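Local coordinates for phosphoserine phosphatase (Homo sapiens, PDB 6HYY), which catalyses the hydrolysis of O-phosphoserine to serine and phosphate, the last step of serine biosynthesis, as a member of the haloacid dehalogenase family, at residues V101-G106 against S110-V115; T44-G49 against L58-A63; R88-R93 against T210-L215; T178-C183 against D203-Y208. All blocks are in the same frame, centred on the assembly; numbering follows the deposited sequence.

Interaction 1 (V101-G106 against S110-V115). With SER (serine), chain E.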
# COMPACT_ATOMS: atom_id res chain seq x y z
N VAL A 101 -0.33 -1.79 13.22
CA VAL A 101 -0.32 -2.11 11.80
C VAL A 101 -0.82 -0.92 11.00
O VAL A 101 -1.87 -0.34 11.32
CB VAL A 101 -1.16 -3.37 11.53
CG1 VAL A 101 -1.18 -3.69 10.02
CG2 VAL A 101 -0.60 -4.56 12.33
N PHE A 102 -0.09 -0.57 9.94
CA PHE A 102 -0.40 0.60 9.12
C PHE A 102 -0.48 0.17 7.67
O PHE A 102 0.15 -0.80 7.27
CB PHE A 102 0.67 1.72 9.25
CG PHE A 102 0.82 2.24 10.65
CD1 PHE A 102 1.65 1.61 11.55
CD2 PHE A 102 0.12 3.36 11.06
CE1 PHE A 102 1.77 2.08 12.87
CE2 PHE A 102 0.21 3.83 12.38
CZ PHE A 102 1.06 3.19 13.27
N LEU A 103 -1.28 0.91 6.90
CA LEU A 103 -1.34 0.76 5.46
C LEU A 103 -0.81 2.03 4.81
O LEU A 103 -1.23 3.13 5.18
CB LEU A 103 -2.78 0.49 5.00
CG LEU A 103 -3.49 -0.75 5.55
CD1 LEU A 103 -4.85 -0.91 4.83
CD2 LEU A 103 -2.64 -2.00 5.36
N ILE A 104 0.09 1.87 3.85
CA ILE A 104 0.67 3.01 3.14
C ILE A 104 0.47 2.79 1.65
O ILE A 104 0.78 1.71 1.13
CB ILE A 104 2.17 3.22 3.45
CG1 ILE A 104 2.39 3.26 4.96
CG2 ILE A 104 2.66 4.51 2.79
CD1 ILE A 104 3.86 3.35 5.35
N SER A 105 -0.05 3.80 0.96
CA SER A 105 -0.36 3.60 -0.45
C SER A 105 -0.25 4.90 -1.22
O SER A 105 -0.59 5.97 -0.72
CB SER A 105 -1.77 3.03 -0.60
OG SER A 105 -1.99 2.70 -1.97
N GLY A 106 0.22 4.79 -2.47
CA GLY A 106 0.06 5.83 -3.46
C GLY A 106 -1.32 5.87 -4.10
O GLY A 106 -1.60 6.79 -4.88
N SER A 110 -10.18 6.67 -0.12
CA SER A 110 -11.51 6.08 -0.26
C SER A 110 -11.42 4.56 -0.33
O SER A 110 -12.07 3.85 0.45
CB SER A 110 -12.20 6.64 -1.50
OG SER A 110 -11.37 6.55 -2.63
N ILE A 111 -10.57 4.07 -1.22
CA ILE A 111 -10.43 2.63 -1.42
C ILE A 111 -9.63 2.00 -0.28
O ILE A 111 -10.00 0.94 0.24
CB ILE A 111 -9.78 2.35 -2.78
CG1 ILE A 111 -10.58 3.04 -3.91
CG2 ILE A 111 -9.67 0.85 -3.01
CD1 ILE A 111 -9.83 3.11 -5.22
N VAL A 112 -8.55 2.65 0.15
CA VAL A 112 -7.70 2.04 1.17
C VAL A 112 -8.40 1.97 2.53
O VAL A 112 -8.16 1.05 3.32
CB VAL A 112 -6.35 2.79 1.26
CG1 VAL A 112 -5.48 2.18 2.37
CG2 VAL A 112 -5.61 2.73 -0.07
N GLU A 113 -9.27 2.94 2.83
CA GLU A 113 -10.03 2.85 4.08
C GLU A 113 -11.01 1.69 4.05
O GLU A 113 -11.26 1.08 5.09
CB GLU A 113 -10.77 4.17 4.35
CG GLU A 113 -9.86 5.27 4.89
CD GLU A 113 -10.62 6.45 5.47
OE1 GLU A 113 -11.85 6.52 5.27
OE2 GLU A 113 -9.99 7.30 6.12
N HIS A 114 -11.57 1.37 2.87
CA HIS A 114 -12.39 0.17 2.73
C HIS A 114 -11.57 -1.08 3.03
O HIS A 114 -12.01 -1.96 3.78
CB HIS A 114 -12.97 0.13 1.31
CG HIS A 114 -13.57 -1.19 0.93
ND1 HIS A 114 -14.85 -1.56 1.32
CD2 HIS A 114 -13.08 -2.22 0.21
CE1 HIS A 114 -15.11 -2.77 0.85
NE2 HIS A 114 -14.05 -3.19 0.17
N VAL A 115 -10.35 -1.16 2.49
CA VAL A 115 -9.47 -2.29 2.76
C VAL A 115 -9.13 -2.35 4.25
O VAL A 115 -9.20 -3.42 4.87
CB VAL A 115 -8.20 -2.18 1.90
CG1 VAL A 115 -7.16 -3.21 2.30
CG2 VAL A 115 -8.55 -2.33 0.44
N SER E . 0.07 2.46 -5.47
CA SER E . 0.57 2.32 -4.11
C SER E . 2.01 2.81 -4.03
O SER E . 2.85 2.08 -3.52
CB SER E . 0.50 0.89 -3.63
OG SER E . 0.29 0.76 -2.25
OXT SER E . 2.38 3.89 -4.49

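Interaction 2 (T44-G49 against L58-A63). With PO4 (phosphate ion), chain C.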
# COMPACT_ATOMS: atom_id res chain seq x y z
N THR A 44 1.11 3.14 -15.03
CA THR A 44 1.46 2.64 -13.71
C THR A 44 2.75 1.83 -13.76
O THR A 44 3.64 2.00 -12.92
CB THR A 44 0.31 1.81 -13.16
OG1 THR A 44 -0.85 2.64 -13.04
CG2 THR A 44 0.67 1.22 -11.80
N ARG A 45 2.87 0.94 -14.75
CA ARG A 45 4.13 0.23 -14.96
C ARG A 45 5.26 1.21 -15.23
O ARG A 45 6.39 1.01 -14.75
CB ARG A 45 3.99 -0.75 -16.12
CG ARG A 45 3.20 -2.00 -15.80
CD ARG A 45 3.50 -3.11 -16.80
NE ARG A 45 2.76 -2.92 -18.05
CZ ARG A 45 1.45 -3.09 -18.19
NH1 ARG A 45 0.70 -3.47 -17.16
NH2 ARG A 45 0.89 -2.90 -19.38
N ARG A 46 4.98 2.26 -15.99
CA ARG A 46 5.98 3.26 -16.35
C ARG A 46 6.55 3.97 -15.12
O ARG A 46 7.73 4.34 -15.10
CB ARG A 46 5.35 4.26 -17.32
CG ARG A 46 6.25 5.36 -17.85
CD ARG A 46 5.47 6.21 -18.85
NE ARG A 46 6.17 7.42 -19.25
CZ ARG A 46 6.13 8.57 -18.57
NH1 ARG A 46 5.42 8.66 -17.46
NH2 ARG A 46 6.80 9.62 -19.02
N ALA A 47 5.73 4.17 -14.09
CA ALA A 47 6.14 4.92 -12.92
C ALA A 47 6.84 4.07 -11.86
O ALA A 47 7.30 4.62 -10.85
CB ALA A 47 4.93 5.62 -12.29
N MET A 48 6.96 2.76 -12.08
CA MET A 48 7.54 1.88 -11.08
C MET A 48 8.95 2.33 -10.69
O MET A 48 9.72 2.81 -11.53
CB MET A 48 7.57 0.44 -11.59
CG MET A 48 6.26 -0.29 -11.42
SD MET A 48 6.23 -1.85 -12.31
CE MET A 48 7.78 -2.60 -11.83
N GLY A 49 9.28 2.17 -9.41
CA GLY A 49 10.52 2.69 -8.90
C GLY A 49 10.49 4.21 -8.93
O GLY A 49 9.44 4.85 -8.94
N LEU A 58 0.99 10.55 -11.19
CA LEU A 58 -0.34 10.48 -10.62
C LEU A 58 -1.29 11.47 -11.30
O LEU A 58 -2.42 11.12 -11.65
CB LEU A 58 -0.28 10.76 -9.11
CG LEU A 58 -1.58 10.52 -8.35
CD1 LEU A 58 -2.04 9.08 -8.53
CD2 LEU A 58 -1.41 10.85 -6.86
N THR A 59 -0.83 12.71 -11.48
CA THR A 59 -1.66 13.72 -12.14
C THR A 59 -2.08 13.27 -13.53
O THR A 59 -3.26 13.38 -13.91
CB THR A 59 -0.90 15.04 -12.23
OG1 THR A 59 -0.54 15.47 -10.91
CG2 THR A 59 -1.76 16.12 -12.88
N GLU A 60 -1.14 12.72 -14.30
CA GLU A 60 -1.43 12.33 -15.68
C GLU A 60 -2.41 11.16 -15.74
O GLU A 60 -3.27 11.13 -16.63
CB GLU A 60 -0.14 11.97 -16.41
CG GLU A 60 0.83 13.13 -16.54
CD GLU A 60 2.22 12.66 -16.89
OE1 GLU A 60 3.08 13.52 -17.19
OE2 GLU A 60 2.46 11.44 -16.86
N ARG A 61 -2.29 10.19 -14.84
CA ARG A 61 -3.23 9.08 -14.85
C ARG A 61 -4.63 9.55 -14.47
O ARG A 61 -5.62 9.17 -15.10
CB ARG A 61 -2.76 7.96 -13.91
CG ARG A 61 -1.65 7.09 -14.47
CD ARG A 61 -1.11 6.12 -13.42
NE ARG A 61 -0.29 6.78 -12.41
CZ ARG A 61 0.28 6.16 -11.38
NH1 ARG A 61 0.10 4.85 -11.22
NH2 ARG A 61 1.01 6.83 -10.50
N LEU A 62 -4.72 10.39 -13.43
CA LEU A 62 -6.02 10.90 -13.03
C LEU A 62 -6.62 11.81 -14.09
O LEU A 62 -7.85 11.86 -14.24
CB LEU A 62 -5.90 11.62 -11.69
CG LEU A 62 -5.74 10.66 -10.50
CD1 LEU A 62 -5.34 11.43 -9.24
CD2 LEU A 62 -7.01 9.87 -10.27
N ALA A 63 -5.78 12.52 -14.85
CA ALA A 63 -6.29 13.33 -15.95
C ALA A 63 -6.99 12.48 -17.00
O ALA A 63 -7.96 12.93 -17.62
CB ALA A 63 -5.16 14.15 -16.57
P PO4 C . 6.80 0.36 -7.13
O1 PO4 C . 5.32 0.27 -6.84
O2 PO4 C . 7.59 0.12 -5.88
O3 PO4 C . 7.16 -0.66 -8.18
O4 PO4 C . 7.13 1.72 -7.70

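Interaction 3 (R88-R93 against T210-L215)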
# COMPACT_ATOMS: atom_id res chain seq x y z
N ARG A 88 -5.54 -11.38 6.04
CA ARG A 88 -6.45 -11.23 7.18
C ARG A 88 -5.91 -11.92 8.42
O ARG A 88 -5.90 -11.36 9.53
CB ARG A 88 -7.83 -11.81 6.86
CG ARG A 88 -8.67 -11.03 5.87
CD ARG A 88 -9.99 -11.82 5.63
NE ARG A 88 -10.76 -11.30 4.51
CZ ARG A 88 -10.53 -11.59 3.22
NH1 ARG A 88 -9.55 -12.43 2.85
NH2 ARG A 88 -11.29 -11.04 2.28
N GLU A 89 -5.44 -13.17 8.26
CA GLU A 89 -4.91 -13.92 9.39
C GLU A 89 -3.65 -13.26 9.94
O GLU A 89 -3.47 -13.17 11.16
CB GLU A 89 -4.63 -15.37 8.98
CG GLU A 89 -4.28 -16.24 10.16
CD GLU A 89 -4.06 -17.70 9.79
OE1 GLU A 89 -4.24 -18.05 8.61
OE2 GLU A 89 -3.70 -18.48 10.69
N LEU A 90 -2.77 -12.79 9.05
CA LEU A 90 -1.52 -12.15 9.48
C LEU A 90 -1.80 -10.88 10.27
O LEU A 90 -1.22 -10.68 11.35
CB LEU A 90 -0.63 -11.86 8.28
CG LEU A 90 0.70 -11.17 8.62
CD1 LEU A 90 1.54 -12.03 9.54
CD2 LEU A 90 1.46 -10.88 7.34
N VAL A 91 -2.66 -9.99 9.75
CA VAL A 91 -2.96 -8.77 10.50
C VAL A 91 -3.61 -9.13 11.83
O VAL A 91 -3.32 -8.51 12.87
CB VAL A 91 -3.84 -7.81 9.69
CG1 VAL A 91 -4.31 -6.65 10.57
CG2 VAL A 91 -3.09 -7.25 8.48
N SER A 92 -4.48 -10.14 11.84
CA SER A 92 -5.11 -10.57 13.08
C SER A 92 -4.07 -11.00 14.11
O SER A 92 -4.15 -10.60 15.28
CB SER A 92 -6.08 -11.71 12.79
OG SER A 92 -7.20 -11.24 12.07
N ARG A 93 -3.09 -11.81 13.70
CA ARG A 93 -2.06 -12.25 14.64
C ARG A 93 -1.21 -11.08 15.12
O ARG A 93 -0.83 -11.03 16.30
CB ARG A 93 -1.16 -13.32 14.02
CG ARG A 93 -1.91 -14.61 13.67
CD ARG A 93 -2.39 -15.40 14.90
NE ARG A 93 -3.68 -14.94 15.44
CZ ARG A 93 -4.87 -14.97 14.81
NH1 ARG A 93 -5.00 -15.45 13.58
NH2 ARG A 93 -5.94 -14.51 15.43
N THR A 210 6.92 -15.22 -0.48
CA THR A 210 5.90 -15.28 -1.52
C THR A 210 4.54 -15.71 -1.00
O THR A 210 3.60 -15.85 -1.79
CB THR A 210 6.32 -16.24 -2.65
OG1 THR A 210 6.76 -17.48 -2.09
CG2 THR A 210 7.44 -15.63 -3.49
N ASP A 211 4.41 -15.93 0.30
CA ASP A 211 3.12 -16.29 0.87
C ASP A 211 3.10 -15.81 2.31
O ASP A 211 4.05 -16.05 3.06
CB ASP A 211 2.88 -17.80 0.79
CG ASP A 211 1.43 -18.19 0.99
OD1 ASP A 211 0.80 -17.67 1.94
OD2 ASP A 211 0.92 -19.02 0.21
N PHE A 212 2.04 -15.09 2.69
CA PHE A 212 1.98 -14.56 4.04
C PHE A 212 2.01 -15.66 5.10
O PHE A 212 2.34 -15.37 6.26
CB PHE A 212 0.75 -13.66 4.18
CG PHE A 212 0.92 -12.28 3.56
CD1 PHE A 212 2.02 -11.48 3.88
CD2 PHE A 212 -0.00 -11.81 2.64
CE1 PHE A 212 2.17 -10.23 3.30
CE2 PHE A 212 0.14 -10.55 2.07
CZ PHE A 212 1.22 -9.76 2.39
N VAL A 213 1.73 -16.91 4.73
CA VAL A 213 1.84 -18.03 5.67
C VAL A 213 3.24 -18.10 6.27
O VAL A 213 3.41 -18.53 7.42
CB VAL A 213 1.48 -19.38 5.01
CG1 VAL A 213 0.01 -19.43 4.63
CG2 VAL A 213 2.39 -19.67 3.83
N GLU A 214 4.27 -17.71 5.51
CA GLU A 214 5.64 -17.87 6.00
C GLU A 214 5.88 -17.09 7.28
O GLU A 214 6.66 -17.52 8.14
CB GLU A 214 6.64 -17.46 4.93
CG GLU A 214 6.51 -18.25 3.65
CD GLU A 214 7.40 -17.71 2.56
OE1 GLU A 214 8.60 -17.50 2.84
OE2 GLU A 214 6.91 -17.49 1.43
N LEU A 215 5.22 -15.94 7.44
CA LEU A 215 5.27 -15.24 8.71
C LEU A 215 4.33 -15.86 9.74
O LEU A 215 4.55 -15.68 10.94
CB LEU A 215 4.93 -13.76 8.50
CG LEU A 215 5.81 -13.11 7.45
CD1 LEU A 215 5.35 -11.70 7.12
CD2 LEU A 215 7.26 -13.11 7.93

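Interaction 4 (T178-C183 against D203-Y208). With PO4 (phosphate ion), chain C.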
# COMPACT_ATOMS: atom_id res chain seq x y z
N THR A 178 9.96 0.88 -4.43
CA THR A 178 9.65 2.00 -3.54
C THR A 178 9.44 1.54 -2.11
O THR A 178 9.70 2.29 -1.17
CB THR A 178 8.43 2.78 -4.03
OG1 THR A 178 7.24 1.97 -3.95
CG2 THR A 178 8.65 3.26 -5.46
N ASP A 179 8.99 0.30 -1.91
CA ASP A 179 8.90 -0.26 -0.56
C ASP A 179 10.28 -0.57 -0.00
O ASP A 179 10.59 -0.24 1.15
CB ASP A 179 8.02 -1.51 -0.59
CG ASP A 179 6.69 -1.24 -1.23
OD1 ASP A 179 5.97 -0.38 -0.70
OD2 ASP A 179 6.37 -1.86 -2.27
N MET A 180 11.12 -1.21 -0.81
CA MET A 180 12.49 -1.50 -0.39
C MET A 180 13.23 -0.23 -0.02
O MET A 180 14.00 -0.21 0.94
CB MET A 180 13.22 -2.25 -1.50
CG MET A 180 14.49 -2.93 -1.05
SD MET A 180 15.04 -4.06 -2.36
CE MET A 180 15.07 -2.94 -3.75
N GLU A 181 12.99 0.85 -0.76
CA GLU A 181 13.67 2.12 -0.52
C GLU A 181 13.12 2.89 0.67
O GLU A 181 13.67 3.94 1.01
CB GLU A 181 13.60 2.98 -1.79
CG GLU A 181 14.45 2.41 -2.92
CD GLU A 181 14.23 3.11 -4.25
OE1 GLU A 181 13.48 4.10 -4.30
OE2 GLU A 181 14.81 2.63 -5.26
N ALA A 182 12.08 2.39 1.34
CA ALA A 182 11.58 2.97 2.57
C ALA A 182 12.31 2.44 3.80
O ALA A 182 11.97 2.82 4.92
CB ALA A 182 10.08 2.71 2.72
N CYS A 183 13.28 1.55 3.60
CA CYS A 183 14.18 1.08 4.65
C CYS A 183 15.60 1.48 4.26
O CYS A 183 16.20 0.84 3.37
CB CYS A 183 14.08 -0.43 4.82
SG CYS A 183 15.23 -1.16 5.98
N ASP A 203 15.93 -10.21 -5.80
CA ASP A 203 17.37 -10.43 -5.88
C ASP A 203 18.15 -9.65 -4.83
O ASP A 203 19.27 -10.05 -4.50
CB ASP A 203 17.88 -10.05 -7.27
CG ASP A 203 17.49 -11.04 -8.34
OD1 ASP A 203 17.04 -12.16 -8.01
OD2 ASP A 203 17.65 -10.70 -9.53
N ASN A 204 17.61 -8.55 -4.31
CA ASN A 204 18.40 -7.66 -3.46
C ASN A 204 17.90 -7.52 -2.04
O ASN A 204 18.63 -6.98 -1.20
CB ASN A 204 18.48 -6.27 -4.10
CG ASN A 204 19.33 -6.27 -5.35
OD1 ASN A 204 20.55 -6.12 -5.28
ND2 ASN A 204 18.69 -6.46 -6.50
N ALA A 205 16.69 -7.97 -1.73
CA ALA A 205 16.17 -7.86 -0.38
C ALA A 205 16.78 -8.93 0.52
O ALA A 205 16.92 -10.09 0.12
CB ALA A 205 14.64 -7.99 -0.38
N LYS A 206 17.15 -8.54 1.74
CA LYS A 206 17.62 -9.54 2.70
C LYS A 206 16.52 -10.54 3.01
O LYS A 206 16.77 -11.75 3.07
CB LYS A 206 18.10 -8.86 3.99
CG LYS A 206 19.16 -7.79 3.79
CD LYS A 206 19.38 -7.00 5.08
CE LYS A 206 20.45 -5.93 4.91
NZ LYS A 206 20.22 -5.11 3.68
N TRP A 207 15.29 -10.07 3.14
CA TRP A 207 14.15 -10.88 3.52
C TRP A 207 13.12 -10.82 2.41
O TRP A 207 12.79 -9.73 1.93
CB TRP A 207 13.53 -10.39 4.84
CG TRP A 207 14.52 -10.16 5.93
CD1 TRP A 207 15.00 -8.95 6.36
CD2 TRP A 207 15.17 -11.16 6.72
NE1 TRP A 207 15.89 -9.14 7.39
CE2 TRP A 207 16.02 -10.49 7.63
CE3 TRP A 207 15.12 -12.55 6.75
CZ2 TRP A 207 16.81 -11.17 8.55
CZ3 TRP A 207 15.90 -13.22 7.68
CH2 TRP A 207 16.73 -12.53 8.56
N TYR A 208 12.61 -11.98 1.99
CA TYR A 208 11.66 -12.03 0.89
C TYR A 208 10.76 -13.24 1.07
O TYR A 208 11.26 -14.34 1.35
CB TYR A 208 12.37 -12.11 -0.47
CG TYR A 208 11.47 -11.77 -1.65
CD1 TYR A 208 11.27 -10.45 -2.04
CD2 TYR A 208 10.84 -12.78 -2.36
CE1 TYR A 208 10.46 -10.14 -3.12
CE2 TYR A 208 10.02 -12.49 -3.43
CZ TYR A 208 9.83 -11.17 -3.82
OH TYR A 208 9.02 -10.87 -4.89
P PO4 C . 6.80 0.36 -7.13
O1 PO4 C . 5.32 0.27 -6.84
O2 PO4 C . 7.59 0.12 -5.88
O3 PO4 C . 7.16 -0.66 -8.18
O4 PO4 C . 7.13 1.72 -7.70

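Interaction 1 (V101-G106 against S110-V115)
L103 and S105 of strand 101-105 face V112 and V115 of helix 110-115, whose axis runs nearly antiparallel to the strand, at 154° between their directions and 9.9 Å at closest approach. The two are successive elements of a beta-alpha-beta unit in the Rossmann-like haloacid dehalogenase core, and branched aliphatic side chains suit this buried interface. L103 and V112 lie alongside one another, pointing opposite ways, with L103 CD1 4.0 Å from V112 CG1. The same methyl meets V115 CG1 at 4.1 Å, so one leucine branch bridges two valines a helical turn apart. V112 divides its work: while CG1 serves L103, CG2 lies 3.9 Å from S105 CB. S105 thus gives the helix its methylene. With OG anti to the backbone N (chi1 -174°), its hydroxyl oxygen accepts from G107 N, its main partner, and lies 3.0 Å from OG of the bound serine. A serine at this strand end is consistent with motif II of the family. The neighbouring G106 must be small, for a CB there would run into the carboxylate of the bound serine. Around the contact, V17 of helix 17-21 touches L103, S105 and V112, while I104, on the other face of the strand, packs on helix 153-165. Strands 12-16 and 126-133 flank strand 100-105 in the parallel part of the sheet.

Interaction 2 (T44-G49 against L58-A63)
R61 reaches across from helix 54-65 to T44 of helix 37-46, donating from NH1 to T44 OG1 at 3.0 Å with an N-H...O angle of 152°. These helices probably belong to the helical cap that relatives of this enzyme carry over the haloacid dehalogenase core. The threonine oxygen approaches the guanidinium at its edge, only 12° out of plane, where an N-H can be aimed at it. The hydroxyl in turn has D28 OD1, its strongest partner, and V40 O as acceptors for its single proton, tying helices 26-33, 37-46 and 54-65. R61 arrives by a bend at chi3 (-73°); NE bonds A57 O, and the two bonds together hold the guanidinium in its orientation. With a leucine in place of R61, T44 OG1 would probably lose its donor from the second helix and A57 O its side-chain partner. Beyond R46 the chain leaves the helix and brings G49 N to a bound phosphate ion, 2.8 Å from O4; the positive phi at G49 suits a residue without a side chain. On the solvent side, R46 and E60 cross at about a right angle, with R46 NH1 4.1 Å from E60 OE2, an attraction of charges without a directed bond. The R61 side chain also touches I27, V40 and M43. At the contact's margin, A47 CB lies 4.5 Å from R61 NH2.

Interaction 3 (R88-R93 against T210-L215)
L90 lays CD2 against the ring of F212, 3.6 Å from F212 CD1, the two side chains running roughly perpendicular. The contact joins helix 87-96 of the Rossmann-like core to the segment 210-215 that follows edge strand 207-209 and makes an Asx turn at D211. L90 is well chosen for this place because its two branches can be used separately. CG stands anti to the backbone N (chi1 179°), which carries the isobutyl group out from the helix so that CD2 meets the phenylalanine ring and also L215 CD1, at 4.0 Å. CD1 turns to the backbone end of the second leucine and comes within 3.9 Å of L215 CB. All three side chains are buried, and no hydrogen bond crosses between the segments: the contact is van der Waals packing of apolar groups. F15 of the sheet touches both L90 and F212, F192 stacks on the F212 ring, and F7 of helix 2-8 packs on L90 and L215, making an aromatic-rich core. Polar residues of 210-215 fix the backbone that presents F212 and L215. D211 OD1 accepts a nearly straight bond (174°) from V213 N at 3.0 Å, while E214 reaches back so that OE2 receives T210 N at 3.0 Å and, weakly, D211 N. Residues 212-215 turn like a helix, though its usual bonding pattern is incomplete. On the helical side, R88 O is gripped twice by S92, from opposite faces of its carbonyl plane: the backbone N lies 3.0 Å from R88 O and the hydroxyl OG 2.9 Å from it.

Interaction 4 (T178-C183 against D203-Y208)
M180 runs extended through chi1 (-164°) and chi2 (167°), and this carries SD from helix 177-180 to N204 and A205. The helix follows the aspartate-rich loop that in haloacid dehalogenase enzymes forms motif IV, here providing D175 to the magnesium ion. The sulfur lies 4.4 Å from N204 CB and 4.4 Å from A205 CB, with A205 N slightly nearer at 4.3 Å. These are loose van der Waals contacts, for which a flexible, unbranched thioether is suited; A205 is small enough to admit it, and N204 offers its CB while ND2 bonds Q200 O. F189 of strand 188-192 touches both M180 and A205, so the sheet lies behind the contact. Toward the helix start, T178 has OG1 between the backbone N and the carbonyl carbon (chi1 66°), which turns the hydroxyl to the side of the backbone N-H, and both donate to one oxygen of a bound phosphate ion. T178 OG1 is 2.7 Å from O2, and T178 N is 2.9 Å from the same O2. K154 NZ hydrogen-bonds this hydroxyl and makes a salt bridge with D179. With a valine instead of T178, the phosphate oxygen would probably be left with the backbone N-H alone from this residue, and K154 would lose a partner. From M180 the chain makes a type I beta turn to C183, in which C183 N bonds M180 O at 3.3 Å.

In the fold
Interactions 1 and 3 are buried, their closest approaches across the segments all between carbon atoms, whereas interactions 2 and 4 are surface contacts. Helix 87-96 of interaction 3 leads directly into strand 100-105 of interaction 1, which is nested within the long loop that interaction 3 closes. Interactions 1 and 4 reach the same sheet, at inner strand 100-105 and edge strand 207-209; just past that edge begins 210-215. Interaction 2, across the chain's centre from interaction 3, relies on an arginine bond rather than methyl packing, while interaction 4 rests on loose thioether contacts. These two touch where G49 O meets T178 CG2 and share the phosphate ion; interaction 1 reaches the bound serine.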